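Local atomic coordinates of beta-galactosidase (Trichoderma reesei, PDB entry 3OG2), a protein that probably hydrolyses terminal non-reducing beta-D-galactose residues in beta-D-galactosides, as a glycoside hydrolase of family 35. Residues E178-G183 with L276-G281; A217-T222 with T259-D264; V539-S544 with S636-W641. One frame throughout, in Å; residues are numbered along the deposited sequence.

Interaction 1: E178-G183 with L276-G281; sequences ENEYSG and LVEFQG. With GOL (glycerol), chain G.
N179 and E278 meet nearly at right angles, yet their flat ends lie almost in one plane: amide and carboxylate are only 20° apart, with N179 OD1 3.7 Å from E278 OE2. What ties the two together is a glycerol, probably left from the crystallisation liquor. Its O3 accepts from N179 ND2 at 2.9 Å along a nearly straight N-H...O line of 167°, and donates to E278 OE2 at 2.6 Å. N179 reaches this spot with CG anti to its own backbone nitrogen (chi1 -177°), while its OD1 is taken by Y76. E180, its chain extended beyond CG, brings CD to 3.3 Å from GOL O3 and sets OE2 3.8 Å from E278 OE1, two like charges facing each other across the pocket. This is the mouth of the TIM barrel: 178-183 leaves strand 172-177 and 276-281 runs along strand 275-280, an arrangement consistent with the pair of carboxylates at the C-terminal strand ends of related family 35 barrels. All three residues line the beta-D-galactose site of this protein, which here holds the glycerol instead, also bonded to E122, A121, N120 and Y76. R114 forms a salt bridge with E278 OE2, Y240 bonds to OE1, and W791 holds E180 OE1. Behind them the backbone N of N179 donates to E178 OE1 at 2.8 Å.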
loop_
_atom_site.group_PDB
_atom_site.type_symbol
_atom_site.label_atom_id
_atom_site.label_comp_id
_atom_site.label_asym_id
_atom_site.label_seq_id
_atom_site.Cartn_x
_atom_site.Cartn_y
_atom_site.Cartn_z
ATOM N N GLU A 178 6.220 11.297 13.960
ATOM C CA GLU A 178 7.363 11.466 13.018
ATOM C C GLU A 178 7.465 10.237 12.109
ATOM O O GLU A 178 6.515 9.416 12.033
ATOM C CB GLU A 178 8.690 11.805 13.749
ATOM C CG GLU A 178 9.212 13.216 13.449
ATOM C CD GLU A 178 9.874 13.356 12.100
ATOM O OE1 GLU A 178 10.183 12.304 11.459
ATOM O OE2 GLU A 178 10.157 14.496 11.624
ATOM N N ASN A 179 8.560 10.081 11.387
ATOM C CA ASN A 179 8.695 8.925 10.480
ATOM C C ASN A 179 10.162 8.759 10.128
ATOM O O ASN A 179 10.709 9.671 9.485
ATOM C CB ASN A 179 7.862 9.136 9.209
ATOM C CG ASN A 179 7.971 7.889 8.335
ATOM O OD1 ASN A 179 7.243 6.924 8.695
ATOM N ND2 ASN A 179 8.808 7.778 7.328
ATOM N N GLU A 180 10.766 7.644 10.497
ATOM C CA GLU A 180 12.163 7.376 10.139
ATOM C C GLU A 180 13.059 8.587 10.445
ATOM O O GLU A 180 13.854 9.057 9.618
ATOM C CB GLU A 180 12.349 6.929 8.674
ATOM C CG GLU A 180 11.724 5.556 8.457
ATOM C CD GLU A 180 12.118 4.847 7.210
ATOM O OE1 GLU A 180 12.612 5.486 6.258
ATOM O OE2 GLU A 180 11.922 3.589 7.068
ATOM N N TYR A 181 12.928 9.046 11.687
ATOM C CA TYR A 181 13.795 10.147 12.165
ATOM C C TYR A 181 15.126 9.536 12.530
ATOM O O TYR A 181 15.307 9.096 13.681
ATOM C CB TYR A 181 13.077 10.871 13.334
ATOM C CG TYR A 181 13.927 12.049 13.810
ATOM C CD1 TYR A 181 14.023 13.219 13.041
ATOM C CD2 TYR A 181 14.628 12.001 15.015
ATOM C CE1 TYR A 181 14.802 14.282 13.486
ATOM C CE2 TYR A 181 15.391 13.051 15.446
ATOM C CZ TYR A 181 15.466 14.182 14.679
ATOM O OH TYR A 181 16.256 15.237 15.122
ATOM N N SER A 182 16.022 9.412 11.534
ATOM C CA SER A 182 17.101 8.436 11.670
ATOM C C SER A 182 18.484 8.949 11.302
ATOM O O SER A 182 19.475 8.277 11.640
ATOM C CB SER A 182 16.796 7.242 10.750
ATOM O OG SER A 182 15.562 6.664 11.225
ATOM N N GLY A 183 18.575 10.132 10.771
ATOM C CA GLY A 183 19.848 10.793 10.570
ATOM C C GLY A 183 19.612 12.177 9.998
ATOM O O GLY A 183 18.488 12.622 9.748
ATOM N N LEU A 276 9.126 -4.502 14.084
ATOM C CA LEU A 276 9.451 -4.099 12.731
ATOM C C LEU A 276 8.218 -3.316 12.252
ATOM O O LEU A 276 7.212 -3.889 11.843
ATOM C CB LEU A 276 9.739 -5.287 11.806
ATOM C CG LEU A 276 11.035 -6.017 12.174
ATOM C CD1 LEU A 276 11.150 -7.307 11.353
ATOM C CD2 LEU A 276 12.248 -5.110 11.950
ATOM N N VAL A 277 8.307 -2.005 12.368
ATOM C CA VAL A 277 7.144 -1.156 12.097
ATOM C C VAL A 277 6.913 -1.026 10.604
ATOM O O VAL A 277 5.813 -0.781 10.133
ATOM C CB VAL A 277 7.353 0.218 12.788
ATOM C CG1 VAL A 277 6.268 1.225 12.396
ATOM C CG2 VAL A 277 7.313 -0.073 14.277
ATOM N N GLU A 278 7.951 -1.210 9.762
ATOM C CA GLU A 278 7.775 -1.384 8.318
ATOM C C GLU A 278 8.736 -2.475 7.881
ATOM O O GLU A 278 9.963 -2.306 8.046
ATOM C CB GLU A 278 8.111 -0.181 7.451
ATOM C CG GLU A 278 7.284 1.059 7.842
ATOM C CD GLU A 278 7.831 2.258 7.107
ATOM O OE1 GLU A 278 8.560 2.139 6.084
ATOM O OE2 GLU A 278 7.526 3.396 7.531
ATOM N N PHE A 279 8.205 -3.552 7.343
ATOM C CA PHE A 279 9.057 -4.565 6.733
ATOM C C PHE A 279 8.581 -4.769 5.300
ATOM O O PHE A 279 7.376 -4.830 5.032
ATOM C CB PHE A 279 9.048 -5.872 7.533
ATOM C CG PHE A 279 10.154 -6.779 6.970
ATOM C CD1 PHE A 279 11.500 -6.575 7.335
ATOM C CD2 PHE A 279 9.843 -7.778 6.060
ATOM C CE1 PHE A 279 12.484 -7.381 6.769
ATOM C CE2 PHE A 279 10.839 -8.571 5.521
ATOM C CZ PHE A 279 12.153 -8.368 5.847
ATOM N N GLN A 280 9.527 -4.905 4.374
ATOM C CA GLN A 280 9.237 -4.986 2.954
ATOM C C GLN A 280 8.126 -5.958 2.581
ATOM O O GLN A 280 8.192 -7.178 2.838
ATOM C CB GLN A 280 10.556 -5.417 2.283
ATOM C CG GLN A 280 10.463 -5.423 0.765
ATOM C CD GLN A 280 11.830 -5.225 0.126
ATOM O OE1 GLN A 280 12.884 -5.527 0.712
ATOM N NE2 GLN A 280 11.817 -4.677 -1.086
ATOM N N GLY A 281 7.126 -5.385 1.906
ATOM C CA GLY A 281 6.032 -6.133 1.296
ATOM C C GLY A 281 5.933 -5.903 -0.202
ATOM O O GLY A 281 4.953 -6.394 -0.800
HETATM C C1 GOL G . 8.136 4.378 2.694
HETATM O O1 GOL G . 9.143 5.179 2.063
HETATM C C2 GOL G . 7.949 4.781 4.153
HETATM O O2 GOL G . 7.386 6.047 4.167
HETATM C C3 GOL G . 9.272 4.785 4.904
HETATM O O3 GOL G . 8.956 5.120 6.277
#

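Interaction 2: A217-T222 with T259-D264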
loop_
_atom_site.group_PDB
_atom_site.type_symbol
_atom_site.label_atom_id
_atom_site.label_comp_id
_atom_site.label_asym_id
_atom_site.label_seq_id
_atom_site.Cartn_x
_atom_site.Cartn_y
_atom_site.Cartn_z
ATOM N N ALA A 217 14.831 4.093 10.622
ATOM C CA ALA A 217 15.046 3.489 9.312
ATOM C C ALA A 217 15.896 2.241 9.343
ATOM O O ALA A 217 15.822 1.352 8.458
ATOM C CB ALA A 217 15.632 4.501 8.351
ATOM N N PHE A 218 16.769 2.185 10.347
ATOM C CA PHE A 218 17.665 1.065 10.579
ATOM C C PHE A 218 17.814 1.002 12.087
ATOM O O PHE A 218 17.347 1.906 12.810
ATOM C CB PHE A 218 19.002 1.274 9.833
ATOM C CG PHE A 218 19.787 2.445 10.403
ATOM C CD1 PHE A 218 19.535 3.745 10.008
ATOM C CD2 PHE A 218 20.778 2.242 11.349
ATOM C CE1 PHE A 218 20.251 4.826 10.549
ATOM C CE2 PHE A 218 21.505 3.306 11.893
ATOM C CZ PHE A 218 21.230 4.599 11.487
ATOM N N PRO A 219 18.436 -0.037 12.642
ATOM C CA PRO A 219 18.582 -0.104 14.100
ATOM C C PRO A 219 19.663 0.855 14.610
ATOM O O PRO A 219 20.773 0.472 14.979
ATOM C CB PRO A 219 18.930 -1.579 14.364
ATOM C CG PRO A 219 18.700 -2.277 13.096
ATOM C CD PRO A 219 18.899 -1.275 11.999
ATOM N N GLY A 220 19.384 2.149 14.594
ATOM C CA GLY A 220 20.313 3.179 15.021
ATOM C C GLY A 220 20.089 3.579 16.470
ATOM O O GLY A 220 20.876 4.392 16.987
ATOM N N GLY A 221 19.055 3.116 17.140
ATOM C CA GLY A 221 18.786 3.435 18.542
ATOM C C GLY A 221 18.077 4.775 18.752
ATOM O O GLY A 221 17.873 5.153 19.931
ATOM N N THR A 222 17.756 5.526 17.719
ATOM C CA THR A 222 17.193 6.874 17.949
ATOM C C THR A 222 15.826 6.792 18.575
ATOM O O THR A 222 14.956 6.076 18.042
ATOM C CB THR A 222 17.171 7.643 16.611
ATOM O OG1 THR A 222 18.549 7.745 16.156
ATOM C CG2 THR A 222 16.623 9.041 16.763
ATOM N N THR A 259 20.824 -10.451 9.551
ATOM C CA THR A 259 21.236 -11.492 10.494
ATOM C C THR A 259 21.556 -10.888 11.867
ATOM O O THR A 259 21.993 -11.647 12.725
ATOM C CB THR A 259 22.504 -12.214 9.994
ATOM O OG1 THR A 259 23.559 -11.255 9.824
ATOM C CG2 THR A 259 22.230 -12.888 8.647
ATOM N N THR A 260 21.344 -9.588 12.083
ATOM C CA THR A 260 21.786 -8.986 13.346
ATOM C C THR A 260 20.670 -8.466 14.203
ATOM O O THR A 260 20.937 -7.905 15.258
ATOM C CB THR A 260 22.751 -7.800 13.074
ATOM O OG1 THR A 260 22.040 -6.778 12.411
ATOM C CG2 THR A 260 23.900 -8.224 12.141
ATOM N N TRP A 261 19.400 -8.618 13.795
ATOM C CA TRP A 261 18.362 -7.834 14.459
ATOM C C TRP A 261 18.031 -8.322 15.868
ATOM O O TRP A 261 17.598 -7.479 16.681
ATOM C CB TRP A 261 17.153 -7.764 13.527
ATOM C CG TRP A 261 17.346 -6.854 12.367
ATOM C CD1 TRP A 261 18.336 -5.957 12.146
ATOM C CD2 TRP A 261 16.474 -6.757 11.220
ATOM N NE1 TRP A 261 18.166 -5.304 10.941
ATOM C CE2 TRP A 261 17.014 -5.782 10.367
ATOM C CE3 TRP A 261 15.277 -7.439 10.883
ATOM C CZ2 TRP A 261 16.419 -5.413 9.147
ATOM C CZ3 TRP A 261 14.696 -7.073 9.678
ATOM C CH2 TRP A 261 15.250 -6.091 8.829
ATOM N N ARG A 262 18.149 -9.619 16.152
ATOM C CA ARG A 262 17.894 -10.039 17.545
ATOM C C ARG A 262 18.895 -9.359 18.465
ATOM O O ARG A 262 18.563 -8.787 19.502
ATOM C CB ARG A 262 17.982 -11.568 17.615
ATOM C CG ARG A 262 18.037 -12.070 19.050
ATOM C CD ARG A 262 16.732 -11.776 19.807
ATOM N NE ARG A 262 16.885 -12.384 21.158
ATOM C CZ ARG A 262 16.189 -12.141 22.244
ATOM N NH1 ARG A 262 15.195 -11.234 22.138
ATOM N NH2 ARG A 262 16.518 -12.796 23.363
ATOM N N GLN A 263 20.186 -9.432 18.127
ATOM C CA GLN A 263 21.215 -8.789 18.970
ATOM C C GLN A 263 21.070 -7.270 18.955
ATOM O O GLN A 263 21.235 -6.638 20.019
ATOM C CB GLN A 263 22.629 -9.148 18.492
ATOM C CG GLN A 263 23.657 -8.664 19.533
ATOM C CD GLN A 263 23.441 -9.281 20.924
ATOM O OE1 GLN A 263 23.341 -10.505 21.054
ATOM N NE2 GLN A 263 23.388 -8.448 21.989
ATOM N N ASP A 264 20.767 -6.669 17.814
ATOM C CA ASP A 264 20.555 -5.213 17.814
ATOM C C ASP A 264 19.408 -4.867 18.766
ATOM O O ASP A 264 19.492 -3.873 19.468
ATOM C CB ASP A 264 20.189 -4.739 16.423
ATOM C CG ASP A 264 21.278 -4.878 15.399
ATOM O OD1 ASP A 264 22.488 -4.822 15.792
ATOM O OD2 ASP A 264 20.967 -4.990 14.192
#
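D264 OD2 accepts a hydrogen bond from T260 OG1 at 2.7 Å, one turn back in the chain, and the same oxygen faces P219 across the contact, 3.7 Å from its CG. The hydroxyl comes in from above the carboxylate, 37° out of its plane. T260 O also lies 3.1 Å from D264 OD2; both are acceptors, so that approach is not a bond. T260 O is in turn used by the backbone N of D264, the ordinary helical bond at the start of helix 261-268.

In the TIM barrel this helix belongs to the beta-alpha-beta crossover from strand 236-239 to the parallel strand 275-280. The loop that leads into the first of these strands includes 217-222, and P219 centres an inverse gamma turn in it, with G220 N bonded to F218 O at 2.7 Å.

From that turn P219 fits its ring into the corner between D264 and W261. Its CG stands 3.8 Å from W261 CD1, reaching the indole obliquely, while P219 CB lies 4.0 Å from D264 CB. The indole swings over to meet it because W261 CG is anti to the carbonyl carbon (chi1 -74°), and D264 OD2 lies in the plane of that ring, at its edge. With D264 replaced by an alanine, the T260 hydroxyl would probably be left without this acceptor, and a gap would be likely beside the proline ring. On the barrel side W261 packs on L276 and F279 and makes an edge-to-face contact with H237.

Interaction 3: V539-S544 with S636-W641; sequences VVQLGS and SELGDW
L638 forks across the contact, giving one methyl to each of two partners. Its CD1 meets V539 CG1 tip to tip at 3.6 Å, while CD2 lies 3.9 Å from Q541 OE1, the glutamine and leucine sliding past each other in opposite directions. V539 offers that methyl because CG1 is anti to the backbone nitrogen (chi1 -180°). The glutamine is extended, and NE2, the other arm of its amide, donates to G543 O at 2.8 Å, arriving nearly along the C=O axis though the N-H...O line is bent to 146°.

L638 itself is carried by a type I turn from S636 to G639, closed by G639 N bonding to S636 O at 2.9 Å. S636 OG also accepts from two backbone nitrogens, D640 N just past the turn at 3.1 Å and, longer, L638 N inside it at 3.3 Å, the latter making an ST turn. D640 forms a salt bridge with K480 and a hydrogen bond with Y548.

The contact thus joins two beta domains: V539 and Q541 lie on strand 538-542, between strands 545-551 and 510-513, and the leucine, which also touches I512 of 510-513, sits on the connection between strands 629-635 and 641-643 of the neighbouring sheet.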
loop_
_atom_site.group_PDB
_atom_site.type_symbol
_atom_site.label_atom_id
_atom_site.label_comp_id
_atom_site.label_asym_id
_atom_site.label_seq_id
_atom_site.Cartn_x
_atom_site.Cartn_y
_atom_site.Cartn_z
ATOM N N VAL A 539 -6.051 -37.783 6.427
ATOM C CA VAL A 539 -6.743 -37.371 7.646
ATOM C C VAL A 539 -6.665 -38.561 8.590
ATOM O O VAL A 539 -7.006 -39.679 8.202
ATOM C CB VAL A 539 -8.216 -36.983 7.415
ATOM C CG1 VAL A 539 -8.905 -36.548 8.728
ATOM C CG2 VAL A 539 -8.358 -35.874 6.384
ATOM N N VAL A 540 -6.257 -38.312 9.820
ATOM C CA VAL A 540 -6.187 -39.322 10.861
ATOM C C VAL A 540 -6.871 -38.794 12.124
ATOM O O VAL A 540 -6.718 -37.622 12.487
ATOM C CB VAL A 540 -4.719 -39.714 11.187
ATOM C CG1 VAL A 540 -4.670 -40.686 12.380
ATOM C CG2 VAL A 540 -4.054 -40.298 9.952
ATOM N N GLN A 541 -7.621 -39.669 12.776
ATOM C CA GLN A 541 -8.263 -39.357 14.045
ATOM C C GLN A 541 -7.560 -40.113 15.180
ATOM O O GLN A 541 -7.366 -41.332 15.098
ATOM C CB GLN A 541 -9.733 -39.768 14.011
ATOM C CG GLN A 541 -10.367 -39.467 15.373
ATOM C CD GLN A 541 -11.851 -39.730 15.363
ATOM O OE1 GLN A 541 -12.326 -40.266 14.362
ATOM N NE2 GLN A 541 -12.560 -39.380 16.439
ATOM N N LEU A 542 -7.138 -39.387 16.204
ATOM C CA LEU A 542 -6.529 -39.927 17.409
ATOM C C LEU A 542 -7.377 -39.531 18.605
ATOM O O LEU A 542 -7.294 -38.419 19.125
ATOM C CB LEU A 542 -5.095 -39.438 17.592
ATOM C CG LEU A 542 -4.121 -39.529 16.418
ATOM C CD1 LEU A 542 -2.793 -38.883 16.786
ATOM C CD2 LEU A 542 -3.932 -40.973 15.990
ATOM N N GLY A 543 -8.220 -40.406 19.105
ATOM C CA GLY A 543 -9.140 -39.963 20.150
ATOM C C GLY A 543 -10.049 -38.903 19.555
ATOM O O GLY A 543 -10.681 -39.082 18.518
ATOM N N SER A 544 -10.107 -37.745 20.237
ATOM C CA SER A 544 -10.915 -36.642 19.757
ATOM C C SER A 544 -10.088 -35.612 18.973
ATOM O O SER A 544 -10.645 -34.573 18.605
ATOM C CB SER A 544 -11.671 -35.933 20.886
ATOM O OG SER A 544 -10.804 -35.275 21.782
ATOM N N SER A 636 -19.794 -35.400 6.358
ATOM C CA SER A 636 -18.774 -36.411 6.341
ATOM C C SER A 636 -18.824 -37.198 7.637
ATOM O O SER A 636 -19.478 -36.764 8.581
ATOM C CB SER A 636 -17.392 -35.804 6.126
ATOM O OG SER A 636 -16.895 -35.291 7.360
ATOM N N GLU A 637 -18.151 -38.337 7.714
ATOM C CA GLU A 637 -18.160 -39.155 8.925
ATOM C C GLU A 637 -17.514 -38.432 10.102
ATOM O O GLU A 637 -17.748 -38.869 11.227
ATOM C CB GLU A 637 -17.418 -40.486 8.691
ATOM C CG GLU A 637 -15.960 -40.353 8.312
ATOM C CD GLU A 637 -15.278 -41.664 7.959
ATOM O OE1 GLU A 637 -15.143 -42.540 8.874
ATOM O OE2 GLU A 637 -14.887 -41.789 6.760
ATOM N N LEU A 638 -16.733 -37.397 9.857
ATOM C CA LEU A 638 -16.109 -36.562 10.884
ATOM C C LEU A 638 -16.992 -35.382 11.245
ATOM O O LEU A 638 -16.633 -34.530 12.080
ATOM C CB LEU A 638 -14.744 -36.062 10.368
ATOM C CG LEU A 638 -13.701 -37.181 10.151
ATOM C CD1 LEU A 638 -12.408 -36.583 9.638
ATOM C CD2 LEU A 638 -13.527 -37.939 11.434
ATOM N N GLY A 639 -18.138 -35.220 10.582
ATOM C CA GLY A 639 -19.074 -34.128 10.918
ATOM C C GLY A 639 -18.719 -32.850 10.170
ATOM O O GLY A 639 -19.215 -31.781 10.556
ATOM N N ASP A 640 -17.885 -32.902 9.125
ATOM C CA ASP A 640 -17.642 -31.685 8.326
ATOM C C ASP A 640 -18.777 -31.551 7.315
ATOM O O ASP A 640 -19.403 -32.550 6.926
ATOM C CB ASP A 640 -16.298 -31.795 7.622
ATOM C CG ASP A 640 -15.160 -31.965 8.598
ATOM O OD1 ASP A 640 -15.253 -31.422 9.719
ATOM O OD2 ASP A 640 -14.130 -32.577 8.308
ATOM N N TRP A 641 -19.036 -30.348 6.897
ATOM C CA TRP A 641 -20.084 -30.105 5.917
ATOM C C TRP A 641 -19.460 -29.818 4.561
ATOM O O TRP A 641 -18.548 -28.976 4.485
ATOM C CB TRP A 641 -20.933 -28.935 6.334
ATOM C CG TRP A 641 -21.798 -29.179 7.526
ATOM C CD1 TRP A 641 -21.912 -30.309 8.271
ATOM C CD2 TRP A 641 -22.675 -28.203 8.087
ATOM N NE1 TRP A 641 -22.822 -30.074 9.268
ATOM C CE2 TRP A 641 -23.317 -28.810 9.202
ATOM C CE3 TRP A 641 -22.964 -26.862 7.756
ATOM C CZ2 TRP A 641 -24.254 -28.111 9.980
ATOM C CZ3 TRP A 641 -23.907 -26.199 8.554
ATOM C CH2 TRP A 641 -24.521 -26.811 9.626
#

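Interactions 1 and 2 are neighbours on the same TIM barrel, their centres 12 Å apart. They touch directly: S182 OG lies 2.7 Å from A217 N, a probable hydrogen bond between the two loops, and F279 CE1 packs 3.7 Å from W261 CZ3, where strand 275-280 follows helix 261-268. Interaction 1 is part of the galactose pocket; interaction 2 flanks it from the surface, the side chain of W261 about 9 Å from that of E278 and that of P219 about 10 Å from that of E180. Interaction 3 is remote, joining the two following beta domains, with its nearest atoms about 33 Å from either of the others.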